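Local coordinates for protein argonaute 5 (PDB 4G0O), which probably recognises the 5' nucleotide of small RNAs through the nucleotide specificity loop of its MID domain, helping to sort them for gene regulation, at residues C32-G37 and Q119-V124; I23-P28 and F54-P59; K3-G8 and K127-T132; A65-H70 and T99-V104; K92-C97 and I103-C108. All coordinates share one frame; numbering follows the deposited sequence.

Interaction 1: residues C32-G37 and Q119-V124; sequences CKQLIG and QYMENV
M121 and L35 meet where two helices of the MID domain, 27-42 and 118-131, pack against each other. The short axis segments cross at -63° with 9.4 Å between them, and the contact holds no hydrogen bond: it is apolar and mostly buried. M121 brings the larger share of surface. Its CG stands beside the backbone N and the chain runs straight through chi2, then bends at chi3 (110°), which carries CE onto the neighbouring helix. There M121 CE lies 3.7 Å from L35 CB and 3.5 Å from Q34 CB. The thioether thus lies across the helix surface where Q34 and L35 leave the backbone, crossing both side chains at a slant.

L35 answers with its two methyls. Its chi1 of -142° is well off a staggered value, a somewhat strained setting that leaves CD1 and CD2 straddling CG1 of V124. L35 CD1 sits 3.7 Å and L35 CD2 3.8 Å from V124 CG1, the two side chains meeting nearly at a right angle. L35 CD2 also lies 3.6 Å from M121 O. Around these side chains, F31 lies against M121 and Y120, while L116 touches both Q34 and M121. The tightest spot is at the backbone, where M121 CE comes within 3.2 Å of L35 N.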
# COMPACT_ATOMS: atom_id res chain seq x y z
N CYS A 32 -3.27 -7.82 0.63
CA CYS A 32 -3.89 -6.78 -0.17
C CYS A 32 -5.35 -7.11 -0.44
O CYS A 32 -6.18 -6.21 -0.58
CB CYS A 32 -3.13 -6.56 -1.49
SG CYS A 32 -1.53 -5.74 -1.31
N LYS A 33 -5.67 -8.40 -0.52
CA LYS A 33 -7.05 -8.79 -0.81
C LYS A 33 -7.96 -8.37 0.35
O LYS A 33 -9.03 -7.80 0.13
CB LYS A 33 -7.17 -10.29 -1.09
CG LYS A 33 -8.61 -10.75 -1.30
CD LYS A 33 -8.69 -12.16 -1.88
CE LYS A 33 -8.57 -12.17 -3.41
NZ LYS A 33 -7.17 -11.99 -3.90
N GLN A 34 -7.52 -8.63 1.57
CA GLN A 34 -8.28 -8.24 2.75
C GLN A 34 -8.27 -6.73 3.00
O GLN A 34 -9.30 -6.16 3.36
CB GLN A 34 -7.78 -9.00 4.00
CG GLN A 34 -8.21 -10.46 4.06
CD GLN A 34 -7.61 -11.22 5.24
OE1 GLN A 34 -7.41 -10.66 6.34
NE2 GLN A 34 -7.32 -12.49 5.03
N LEU A 35 -7.12 -6.09 2.80
CA LEU A 35 -6.98 -4.65 3.04
C LEU A 35 -7.97 -3.88 2.18
O LEU A 35 -8.70 -3.02 2.67
CB LEU A 35 -5.55 -4.19 2.75
CG LEU A 35 -4.92 -3.13 3.66
CD1 LEU A 35 -3.80 -2.46 2.94
CD2 LEU A 35 -5.92 -2.09 4.21
N ILE A 36 -8.00 -4.22 0.89
CA ILE A 36 -8.94 -3.60 -0.04
C ILE A 36 -10.41 -3.85 0.34
O ILE A 36 -11.23 -2.94 0.23
CB ILE A 36 -8.65 -4.05 -1.48
CG1 ILE A 36 -7.50 -3.22 -2.03
CG2 ILE A 36 -9.88 -3.90 -2.38
CD1 ILE A 36 -6.85 -3.84 -3.23
N GLY A 37 -10.71 -5.06 0.83
CA GLY A 37 -12.03 -5.38 1.33
C GLY A 37 -12.39 -4.49 2.51
O GLY A 37 -13.53 -4.08 2.66
N GLN A 119 -7.91 -4.76 12.87
CA GLN A 119 -7.85 -3.40 13.37
C GLN A 119 -6.65 -2.64 12.79
O GLN A 119 -6.67 -1.41 12.66
CB GLN A 119 -7.80 -3.37 14.90
CG GLN A 119 -7.67 -1.98 15.51
CD GLN A 119 -8.89 -1.08 15.25
OE1 GLN A 119 -9.12 -0.62 14.12
NE2 GLN A 119 -9.67 -0.81 16.30
N TYR A 120 -5.60 -3.38 12.45
CA TYR A 120 -4.45 -2.78 11.79
C TYR A 120 -4.86 -2.33 10.39
O TYR A 120 -4.56 -1.21 9.97
CB TYR A 120 -3.29 -3.78 11.73
CG TYR A 120 -2.14 -3.38 10.82
CD1 TYR A 120 -1.24 -2.40 11.20
CD2 TYR A 120 -1.94 -4.02 9.60
CE1 TYR A 120 -0.16 -2.06 10.37
CE2 TYR A 120 -0.87 -3.68 8.77
CZ TYR A 120 0.02 -2.70 9.16
OH TYR A 120 1.09 -2.35 8.35
N MET A 121 -5.58 -3.20 9.70
CA MET A 121 -6.06 -2.90 8.37
C MET A 121 -7.16 -1.82 8.36
O MET A 121 -7.31 -1.09 7.37
CB MET A 121 -6.53 -4.18 7.68
CG MET A 121 -5.37 -5.18 7.50
SD MET A 121 -5.97 -6.79 6.99
CE MET A 121 -5.40 -6.85 5.34
N GLU A 122 -7.92 -1.73 9.45
CA GLU A 122 -8.84 -0.61 9.60
C GLU A 122 -8.04 0.70 9.60
O GLU A 122 -8.33 1.61 8.82
CB GLU A 122 -9.67 -0.75 10.88
CG GLU A 122 -10.67 0.37 11.07
CD GLU A 122 -11.77 0.04 12.09
OE1 GLU A 122 -11.95 -1.16 12.43
OE2 GLU A 122 -12.44 0.99 12.54
N ASN A 123 -7.03 0.78 10.46
CA ASN A 123 -6.11 1.92 10.51
C ASN A 123 -5.45 2.28 9.18
O ASN A 123 -5.45 3.43 8.76
CB ASN A 123 -5.02 1.68 11.56
CG ASN A 123 -5.54 1.78 12.97
OD1 ASN A 123 -5.79 2.88 13.46
ND2 ASN A 123 -5.69 0.64 13.63
N VAL A 124 -4.86 1.28 8.53
CA VAL A 124 -4.25 1.47 7.22
C VAL A 124 -5.27 1.95 6.19
O VAL A 124 -4.99 2.87 5.42
CB VAL A 124 -3.58 0.17 6.74
CG1 VAL A 124 -3.12 0.27 5.28
CG2 VAL A 124 -2.42 -0.17 7.66

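Interaction 2: residues I23-P28 and F54-P59; sequences IDRGLP and FISCPP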
# COMPACT_ATOMS: atom_id res chain seq x y z
N ILE A 23 8.52 -13.34 4.45
CA ILE A 23 7.11 -13.72 4.42
C ILE A 23 6.77 -14.75 3.37
O ILE A 23 7.46 -14.88 2.36
CB ILE A 23 6.19 -12.51 4.25
CG1 ILE A 23 6.51 -11.76 2.95
CG2 ILE A 23 6.33 -11.59 5.44
CD1 ILE A 23 5.77 -10.43 2.81
N ASP A 24 5.71 -15.50 3.64
CA ASP A 24 5.21 -16.45 2.67
C ASP A 24 4.90 -15.70 1.38
O ASP A 24 4.45 -14.55 1.41
CB ASP A 24 3.96 -17.15 3.17
CG ASP A 24 3.43 -18.15 2.16
OD1 ASP A 24 2.62 -17.76 1.29
OD2 ASP A 24 3.87 -19.33 2.20
N ARG A 25 5.16 -16.35 0.24
CA ARG A 25 4.96 -15.71 -1.05
C ARG A 25 3.49 -15.40 -1.36
O ARG A 25 3.21 -14.71 -2.34
CB ARG A 25 5.56 -16.57 -2.17
CG ARG A 25 7.05 -16.32 -2.45
CD ARG A 25 7.31 -14.96 -3.14
NE ARG A 25 8.50 -14.28 -2.60
CZ ARG A 25 9.72 -14.35 -3.12
NH1 ARG A 25 9.95 -15.07 -4.22
NH2 ARG A 25 10.73 -13.69 -2.54
N GLY A 26 2.57 -15.91 -0.55
CA GLY A 26 1.15 -15.68 -0.79
C GLY A 26 0.56 -14.57 0.06
O GLY A 26 -0.58 -14.16 -0.13
N LEU A 27 1.35 -14.09 1.01
CA LEU A 27 0.93 -13.04 1.91
C LEU A 27 0.62 -11.69 1.25
O LEU A 27 -0.41 -11.07 1.57
CB LEU A 27 1.94 -12.89 3.05
CG LEU A 27 1.58 -11.87 4.13
CD1 LEU A 27 0.31 -12.27 4.90
CD2 LEU A 27 2.75 -11.71 5.07
N PRO A 28 1.51 -11.21 0.34
CA PRO A 28 1.19 -9.94 -0.34
C PRO A 28 -0.20 -9.94 -1.00
O PRO A 28 -0.96 -9.00 -0.79
CB PRO A 28 2.29 -9.83 -1.40
CG PRO A 28 3.47 -10.47 -0.74
CD PRO A 28 2.90 -11.63 0.06
N PHE A 54 1.92 -7.80 -9.09
CA PHE A 54 2.69 -7.55 -7.88
C PHE A 54 4.16 -7.88 -8.13
O PHE A 54 4.48 -8.76 -8.94
CB PHE A 54 2.18 -8.38 -6.70
CG PHE A 54 0.88 -7.89 -6.14
CD1 PHE A 54 0.39 -8.42 -4.95
CD2 PHE A 54 0.13 -6.91 -6.79
CE1 PHE A 54 -0.83 -7.98 -4.42
CE2 PHE A 54 -1.08 -6.47 -6.27
CZ PHE A 54 -1.56 -7.01 -5.08
N ILE A 55 5.04 -7.19 -7.42
CA ILE A 55 6.46 -7.40 -7.56
C ILE A 55 7.06 -7.77 -6.20
O ILE A 55 6.71 -7.20 -5.17
CB ILE A 55 7.16 -6.14 -8.13
CG1 ILE A 55 6.36 -4.88 -7.82
CG2 ILE A 55 7.30 -6.24 -9.64
CD1 ILE A 55 5.26 -4.51 -8.86
N SER A 56 7.95 -8.75 -6.21
CA SER A 56 8.70 -9.09 -5.01
C SER A 56 10.17 -9.09 -5.38
O SER A 56 10.57 -9.73 -6.35
CB SER A 56 8.29 -10.46 -4.49
OG SER A 56 9.01 -10.78 -3.31
N CYS A 57 10.99 -8.36 -4.63
CA CYS A 57 12.40 -8.26 -4.98
C CYS A 57 13.23 -7.98 -3.73
O CYS A 57 12.67 -7.63 -2.69
CB CYS A 57 12.59 -7.18 -6.05
SG CYS A 57 12.20 -5.53 -5.47
N PRO A 58 14.57 -8.17 -3.82
CA PRO A 58 15.38 -7.98 -2.61
C PRO A 58 15.44 -6.51 -2.25
O PRO A 58 15.35 -5.65 -3.13
CB PRO A 58 16.77 -8.46 -3.04
CG PRO A 58 16.55 -9.29 -4.25
CD PRO A 58 15.39 -8.64 -4.94
N PRO A 59 15.62 -6.21 -0.95
CA PRO A 59 15.78 -4.85 -0.44
C PRO A 59 16.89 -4.03 -1.11
O PRO A 59 16.85 -2.79 -1.05
CB PRO A 59 16.13 -5.07 1.04
CG PRO A 59 16.64 -6.48 1.09
CD PRO A 59 15.81 -7.21 0.10
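R25 reaches S56 by folding twice along its chain, at chi2 (-72°) and chi3 (139°), while S56 swings OG to the position opposite its own backbone N (chi1 -179°). S56 OG ends up over one face of the R25 guanidinium, 3.5 Å from NH2 and 3.6 Å from NE. From above the plane it cannot be met squarely by N-H groups that point outward within that plane, and no hydrogen bond forms.

The second patch sets a carbonyl oxygen at a ring edge, with a looser apolar touch beside it. F54 turns its ring edge to P28, whose carbonyl O lies near the ring plane, 3.8 Å from F54 CE1. The pyrrolidine ring adds the looser touch, P28 CB to F54 CD1 at 4.3 Å. Elsewhere the F54 ring meets W14.

The chain around R25 is held by a type I beta turn from D24 to L27, the lead-in to helix 27-42. D24 OD1 accepts a capping bond from G26 N at 2.6 Å, met from above the carboxylate plane, and L27 N bonds back to D24 O at 3.2 Å. On the other side, I55 is tied by backbone bonds to C16 and S18 of the central parallel sheet. The turn is therefore braced from within, whereas the meeting of residues 23-28 with 54-59 rests on van der Waals contact, with nothing polar to lock R25 onto S56.

Interaction 3: residues K3-G8 and K127-T132; sequences KKMVNG and KINVKT. With SO4 (sulfate ion), chain C.
M5 lies across the side chain of N129, its extended thioether crossing the amide at a slant. M5 CG sits 3.4 Å from N129 ND2, M5 SD 3.6 Å from N129 CG, and the terminal methyl M5 CE 3.6 Å from N129 CB. N129 gets there with its CG opposite the backbone N (chi1 -173°), which points the amide from helix 118-131 toward the N-terminal strands.

The polar end is well gripped. N129 ND2 donates to N7 O at 3.1 Å, a fairly straight bond (156°) that lies in the amide plane but comes from above the plane of the N7 carbonyl. The same nitrogen also bonds N136 OD1, and OD1 accepts from A9 N, which fixes which way round the amide sits. The backbone it reads is irregular: strand 3-5 pairs antiparallel with 135-138, the chain turns a corner at V6, and V6 and N7 both face R135 in a classic beta bulge. N129 OD1 also touches G8 CA just beyond, at 3.4 Å.

One turn along, T132 OG1 bonds back to I128 O, and K131 leaves the helix on another side. K131 NZ donates to O3 of a sulfate ion, probably from the crystallisation liquor, at 2.8 Å, more weakly to sulfate O2 at 3.2 Å, and also bonds the carbonyl O of S105.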
# COMPACT_ATOMS: atom_id res chain seq x y z
N LYS A 3 -14.09 6.08 14.02
CA LYS A 3 -13.40 6.70 12.90
C LYS A 3 -14.01 6.22 11.59
O LYS A 3 -14.06 5.02 11.32
CB LYS A 3 -11.92 6.38 12.95
CG LYS A 3 -11.19 6.95 14.15
CD LYS A 3 -9.71 6.64 14.04
CE LYS A 3 -9.07 6.50 15.41
NZ LYS A 3 -7.69 5.93 15.28
N LYS A 4 -14.48 7.16 10.77
CA LYS A 4 -15.20 6.80 9.54
C LYS A 4 -14.66 7.57 8.34
O LYS A 4 -13.97 8.58 8.49
CB LYS A 4 -16.70 7.08 9.71
CG LYS A 4 -17.36 6.34 10.88
CD LYS A 4 -17.56 4.86 10.58
CE LYS A 4 -18.52 4.22 11.56
NZ LYS A 4 -18.03 4.36 12.96
N MET A 5 -14.96 7.09 7.14
CA MET A 5 -14.70 7.84 5.93
C MET A 5 -15.95 8.67 5.61
O MET A 5 -17.01 8.12 5.37
CB MET A 5 -14.36 6.89 4.78
CG MET A 5 -13.09 6.08 5.01
SD MET A 5 -12.72 4.93 3.68
CE MET A 5 -11.28 4.06 4.30
N VAL A 6 -15.83 9.99 5.62
CA VAL A 6 -16.94 10.84 5.19
C VAL A 6 -17.14 10.58 3.72
O VAL A 6 -18.26 10.38 3.25
CB VAL A 6 -16.60 12.32 5.35
CG1 VAL A 6 -17.79 13.17 4.92
CG2 VAL A 6 -16.20 12.63 6.78
N ASN A 7 -16.03 10.54 3.01
CA ASN A 7 -16.03 10.36 1.57
C ASN A 7 -14.91 9.40 1.15
O ASN A 7 -13.73 9.68 1.35
CB ASN A 7 -15.90 11.74 0.91
CG ASN A 7 -15.40 11.67 -0.50
OD1 ASN A 7 -14.33 12.21 -0.81
ND2 ASN A 7 -16.16 11.01 -1.37
N GLY A 8 -15.28 8.25 0.59
CA GLY A 8 -14.32 7.22 0.27
C GLY A 8 -13.72 7.45 -1.10
O GLY A 8 -14.46 7.49 -2.09
N LYS A 127 -5.88 5.58 6.56
CA LYS A 127 -4.67 6.26 6.10
C LYS A 127 -4.65 6.30 4.58
O LYS A 127 -4.36 7.32 3.99
CB LYS A 127 -3.42 5.56 6.62
CG LYS A 127 -3.27 5.56 8.15
CD LYS A 127 -2.16 4.59 8.56
CE LYS A 127 -1.88 4.63 10.06
NZ LYS A 127 -0.80 3.65 10.42
N ILE A 128 -4.98 5.17 3.95
CA ILE A 128 -5.05 5.11 2.49
C ILE A 128 -6.13 6.03 1.90
O ILE A 128 -5.91 6.63 0.86
CB ILE A 128 -5.23 3.65 2.00
CG1 ILE A 128 -3.91 2.89 2.06
CG2 ILE A 128 -5.77 3.60 0.58
CD1 ILE A 128 -4.08 1.39 1.95
N ASN A 129 -7.28 6.15 2.57
CA ASN A 129 -8.35 7.02 2.07
C ASN A 129 -7.95 8.48 1.97
O ASN A 129 -8.21 9.13 0.96
CB ASN A 129 -9.62 6.91 2.93
CG ASN A 129 -10.80 7.68 2.34
OD1 ASN A 129 -11.07 7.58 1.15
ND2 ASN A 129 -11.49 8.45 3.17
N VAL A 130 -7.30 9.02 2.99
CA VAL A 130 -6.81 10.39 2.92
C VAL A 130 -5.69 10.60 1.88
O VAL A 130 -5.71 11.58 1.15
CB VAL A 130 -6.40 10.91 4.28
CG1 VAL A 130 -5.93 9.77 5.11
CG2 VAL A 130 -5.31 11.97 4.15
N LYS A 131 -4.73 9.66 1.81
CA LYS A 131 -3.64 9.74 0.84
C LYS A 131 -4.13 9.76 -0.60
O LYS A 131 -3.44 10.27 -1.48
CB LYS A 131 -2.67 8.56 1.02
CG LYS A 131 -1.75 8.72 2.20
CD LYS A 131 -0.86 7.52 2.38
CE LYS A 131 -0.11 7.64 3.69
NZ LYS A 131 1.27 7.13 3.54
N THR A 132 -5.30 9.17 -0.82
CA THR A 132 -5.88 8.97 -2.15
C THR A 132 -6.92 10.05 -2.46
O THR A 132 -7.55 10.05 -3.51
CB THR A 132 -6.56 7.58 -2.21
OG1 THR A 132 -5.62 6.58 -1.82
CG2 THR A 132 -6.99 7.26 -3.61
S SO4 C . 2.54 5.87 6.49
O1 SO4 C . 2.75 4.82 7.50
O2 SO4 C . 3.46 5.64 5.36
O3 SO4 C . 1.13 5.88 6.07
O4 SO4 C . 2.79 7.19 7.09

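Interaction 4: residues A65-H70 and T99-V104; sequences ALLDIH and TELGIV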
# COMPACT_ATOMS: atom_id res chain seq x y z
N ALA A 65 13.40 -1.05 -8.40
CA ALA A 65 12.00 -1.50 -8.41
C ALA A 65 11.04 -0.33 -8.45
O ALA A 65 10.10 -0.31 -9.24
CB ALA A 65 11.71 -2.35 -7.18
N LEU A 66 11.28 0.66 -7.60
CA LEU A 66 10.38 1.80 -7.51
C LEU A 66 10.34 2.53 -8.86
O LEU A 66 9.27 2.85 -9.37
CB LEU A 66 10.85 2.73 -6.39
CG LEU A 66 10.15 2.72 -5.02
CD1 LEU A 66 9.10 1.60 -4.84
CD2 LEU A 66 11.18 2.71 -3.90
N LEU A 67 11.51 2.77 -9.45
CA LEU A 67 11.55 3.48 -10.72
C LEU A 67 10.95 2.64 -11.84
O LEU A 67 10.34 3.17 -12.76
CB LEU A 67 12.97 3.95 -11.07
CG LEU A 67 13.05 4.73 -12.40
CD1 LEU A 67 12.44 6.11 -12.25
CD2 LEU A 67 14.48 4.81 -12.93
N ASP A 68 11.10 1.33 -11.75
CA ASP A 68 10.50 0.44 -12.75
C ASP A 68 8.98 0.53 -12.68
O ASP A 68 8.30 0.69 -13.69
CB ASP A 68 10.95 -1.00 -12.52
CG ASP A 68 10.33 -1.98 -13.50
OD1 ASP A 68 9.86 -3.04 -13.05
OD2 ASP A 68 10.33 -1.69 -14.72
N ILE A 69 8.45 0.42 -11.47
CA ILE A 69 7.00 0.44 -11.26
C ILE A 69 6.42 1.75 -11.74
O ILE A 69 5.37 1.79 -12.39
CB ILE A 69 6.69 0.23 -9.79
CG1 ILE A 69 6.80 -1.26 -9.47
CG2 ILE A 69 5.29 0.74 -9.45
CD1 ILE A 69 7.49 -1.52 -8.22
N HIS A 70 7.14 2.82 -11.45
CA HIS A 70 6.73 4.16 -11.83
C HIS A 70 6.68 4.36 -13.34
O HIS A 70 5.80 5.06 -13.82
CB HIS A 70 7.67 5.19 -11.21
CG HIS A 70 7.40 6.58 -11.68
ND1 HIS A 70 6.17 7.19 -11.53
CD2 HIS A 70 8.20 7.48 -12.30
CE1 HIS A 70 6.23 8.41 -12.03
NE2 HIS A 70 7.45 8.61 -12.50
N THR A 99 8.86 12.38 -2.92
CA THR A 99 9.60 13.48 -3.49
C THR A 99 10.11 13.18 -4.90
O THR A 99 9.92 13.98 -5.82
CB THR A 99 10.79 13.89 -2.59
OG1 THR A 99 11.74 12.82 -2.53
CG2 THR A 99 10.32 14.20 -1.18
N GLU A 100 10.75 12.03 -5.10
CA GLU A 100 11.46 11.82 -6.36
C GLU A 100 10.63 11.34 -7.56
O GLU A 100 10.78 11.86 -8.66
CB GLU A 100 12.74 11.01 -6.14
CG GLU A 100 13.94 11.93 -5.83
CD GLU A 100 14.76 11.46 -4.65
OE1 GLU A 100 14.91 10.23 -4.51
OE2 GLU A 100 15.25 12.30 -3.87
N LEU A 101 9.73 10.38 -7.36
CA LEU A 101 9.01 9.84 -8.51
C LEU A 101 7.58 10.36 -8.60
O LEU A 101 6.95 10.35 -9.68
CB LEU A 101 9.02 8.31 -8.47
CG LEU A 101 10.44 7.77 -8.38
CD1 LEU A 101 10.45 6.25 -8.43
CD2 LEU A 101 11.32 8.38 -9.48
N GLY A 102 7.07 10.84 -7.47
CA GLY A 102 5.69 11.32 -7.40
C GLY A 102 4.73 10.16 -7.39
O GLY A 102 3.91 9.99 -8.30
N ILE A 103 4.84 9.33 -6.37
CA ILE A 103 3.91 8.22 -6.21
C ILE A 103 3.36 8.14 -4.79
O ILE A 103 4.12 8.14 -3.79
CB ILE A 103 4.52 6.89 -6.67
CG1 ILE A 103 3.73 5.72 -6.13
CG2 ILE A 103 5.94 6.75 -6.23
CD1 ILE A 103 4.25 4.44 -6.69
N VAL A 104 2.04 8.11 -4.70
CA VAL A 104 1.38 8.00 -3.42
C VAL A 104 1.60 6.58 -2.92
O VAL A 104 1.19 5.62 -3.56
CB VAL A 104 -0.14 8.30 -3.54
CG1 VAL A 104 -0.86 7.86 -2.28
CG2 VAL A 104 -0.37 9.80 -3.83
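H70 on helix 62-72 faces L101 at the end of helix 90-101, their CA atoms 7.0 Å apart, just before G102 leaves the helix with positive phi (74°). L101 CB sits over the H70 ring in a CH-pi contact, 4.1 Å from the centroid. L101 O lies over the same face, 3.1 Å from H70 CE1, and although NE2 is close too, the angle is too poor for a hydrogen bond. The two methyls of L101 divide their work: L101 CD1 packs on L66 O (3.7 Å), and L101 CD2 meets L67 CD1 at 3.8 Å, the two side chains crossing roughly at a right angle. With an alanine in place of H70 the imidazole is gone, and L101 would probably lose the flat surface under its CB, leaving a gap between the helices. Deeper in, L66 packs on I96 and C97 of helix 90-101 and on L79, while I103 leans on that same L79 of strand 78-82, so both helices close over one side of the parallel sheet.

Interaction 5: residues K92-C97 and I103-C108; sequences KIKRIC and IVSQCC. With SO4 (sulfate ion), chain C.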
# COMPACT_ATOMS: atom_id res chain seq x y z
N LYS A 92 14.33 6.30 2.94
CA LYS A 92 14.68 6.14 1.54
C LYS A 92 13.44 5.91 0.66
O LYS A 92 13.26 6.58 -0.37
CB LYS A 92 15.67 4.98 1.37
CG LYS A 92 16.22 4.89 -0.04
CD LYS A 92 16.75 3.49 -0.39
CE LYS A 92 18.18 3.25 0.08
NZ LYS A 92 18.61 1.84 -0.17
N ILE A 93 12.59 4.97 1.07
CA ILE A 93 11.42 4.62 0.26
C ILE A 93 10.43 5.77 0.12
O ILE A 93 9.89 6.00 -0.96
CB ILE A 93 10.69 3.37 0.81
CG1 ILE A 93 11.63 2.17 0.79
CG2 ILE A 93 9.42 3.07 -0.01
CD1 ILE A 93 11.06 0.94 1.44
N LYS A 94 10.19 6.50 1.20
CA LYS A 94 9.22 7.60 1.15
C LYS A 94 9.76 8.72 0.30
O LYS A 94 9.03 9.30 -0.51
CB LYS A 94 8.93 8.13 2.54
CG LYS A 94 8.17 7.16 3.42
CD LYS A 94 6.68 7.45 3.40
CE LYS A 94 5.90 6.48 2.51
NZ LYS A 94 4.46 6.90 2.36
N ARG A 95 11.04 9.02 0.51
CA ARG A 95 11.74 10.04 -0.27
C ARG A 95 11.60 9.73 -1.77
O ARG A 95 11.23 10.59 -2.56
CB ARG A 95 13.22 10.12 0.15
CG ARG A 95 14.09 10.89 -0.85
CD ARG A 95 15.57 10.96 -0.46
NE ARG A 95 16.23 9.65 -0.45
CZ ARG A 95 16.66 9.03 -1.54
NH1 ARG A 95 17.27 7.84 -1.45
NH2 ARG A 95 16.50 9.58 -2.74
N ILE A 96 11.87 8.49 -2.15
CA ILE A 96 11.84 8.11 -3.56
C ILE A 96 10.43 8.24 -4.11
O ILE A 96 10.20 8.79 -5.19
CB ILE A 96 12.35 6.68 -3.76
CG1 ILE A 96 13.86 6.63 -3.52
CG2 ILE A 96 11.99 6.17 -5.16
CD1 ILE A 96 14.41 5.21 -3.39
N CYS A 97 9.46 7.73 -3.35
CA CYS A 97 8.08 7.77 -3.79
C CYS A 97 7.52 9.18 -3.78
O CYS A 97 7.03 9.68 -4.81
CB CYS A 97 7.21 6.87 -2.90
SG CYS A 97 7.59 5.11 -3.07
N ILE A 103 4.84 9.33 -6.37
CA ILE A 103 3.91 8.22 -6.21
C ILE A 103 3.36 8.14 -4.79
O ILE A 103 4.12 8.14 -3.79
CB ILE A 103 4.52 6.89 -6.67
CG1 ILE A 103 3.73 5.72 -6.13
CG2 ILE A 103 5.94 6.75 -6.23
CD1 ILE A 103 4.25 4.44 -6.69
N VAL A 104 2.04 8.11 -4.70
CA VAL A 104 1.38 8.00 -3.42
C VAL A 104 1.60 6.58 -2.92
O VAL A 104 1.19 5.62 -3.56
CB VAL A 104 -0.14 8.30 -3.54
CG1 VAL A 104 -0.86 7.86 -2.28
CG2 VAL A 104 -0.37 9.80 -3.83
N SER A 105 2.26 6.45 -1.78
CA SER A 105 2.54 5.13 -1.24
C SER A 105 1.99 4.91 0.17
O SER A 105 1.84 5.85 0.95
CB SER A 105 4.05 4.86 -1.26
OG SER A 105 4.73 5.76 -0.41
N GLN A 106 1.70 3.66 0.48
CA GLN A 106 1.40 3.26 1.85
C GLN A 106 2.37 2.15 2.27
O GLN A 106 2.39 1.06 1.68
CB GLN A 106 -0.04 2.76 1.97
CG GLN A 106 -0.38 2.23 3.36
CD GLN A 106 -0.26 3.31 4.42
OE1 GLN A 106 -0.76 4.42 4.25
NE2 GLN A 106 0.41 3.00 5.52
N CYS A 107 3.19 2.45 3.27
CA CYS A 107 4.21 1.52 3.73
C CYS A 107 3.74 0.71 4.95
O CYS A 107 3.16 1.24 5.90
CB CYS A 107 5.51 2.27 4.02
SG CYS A 107 6.27 3.08 2.58
N CYS A 108 4.00 -0.60 4.89
CA CYS A 108 3.52 -1.57 5.87
C CYS A 108 4.61 -2.52 6.32
O CYS A 108 5.25 -3.16 5.49
CB CYS A 108 2.39 -2.40 5.25
SG CYS A 108 0.91 -1.44 4.85
S SO4 C . 2.54 5.87 6.49
O1 SO4 C . 2.75 4.82 7.50
O2 SO4 C . 3.46 5.64 5.36
O3 SO4 C . 1.13 5.88 6.07
O4 SO4 C . 2.79 7.19 7.09
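K94 NZ is the polar atom where this contact gathers. K94 NZ donates to S105 OG at 3.0 Å, weakly to the carbonyl O of the same serine at 3.2 Å, and weakly to sulfate O2 at 3.4 Å. Bends at chi2 (-97°) and chi3 fold the lysine off helix 90-101 and onto strand 105-108, laying K94 CE against C107 SG, 3.4 Å away. S105 OG takes the place between its backbone N and carbonyl carbon, which turns it to the lysine.

Further along the helix toward C97 the contact is apolar and ends in a backbone bond. I103 N reaches C97 O at 2.7 Å and nearly straight (169°), closing the turn after the helix. I103 CG2 then packs on C97 CB at 3.6 Å. I93 CG2 touches C107 SG from the helix side.

On the sulfate, Q106 NE2 adds a weak bond to O3 at 3.0 Å, and K131 NZ completes the grip. A methionine in place of K94 has no ammonium group, so S105 OG would probably lose this donor and the sulfate a weakly bonded cationic partner.

Helix and strand run almost antiparallel (170°) within the beta-alpha-beta unit of strand 78-82, helix 90-101 and strand 105-108. Two lysines and a glutamine round a sulfate are consistent with the pocket that, in argonaute MID domains, takes the guide RNA's 5' phosphate.

In the fold
The contacts are spread round the central parallel sheet, interaction 3 at the small antiparallel pair of strands 3-5 and 135-138. Interactions 4 and 5, about 8 Å apart between centres, share I103 and V104 and both use helix 90-101. Interactions 1 and 3, centres about 12 Å apart, both lie on helix 118-131; interactions 1 and 2 share helix 27-42, C32 packing on F54. Interaction 3 spans nearly the whole chain and encloses the other four in sequence. Interaction 2 alternates with interaction 1 and precedes interactions 4 and 5. Though their centres are about 18 Å apart, interactions 3 and 5 converge on one sulfate, so residues distant in sequence build the probable 5'-phosphate pocket.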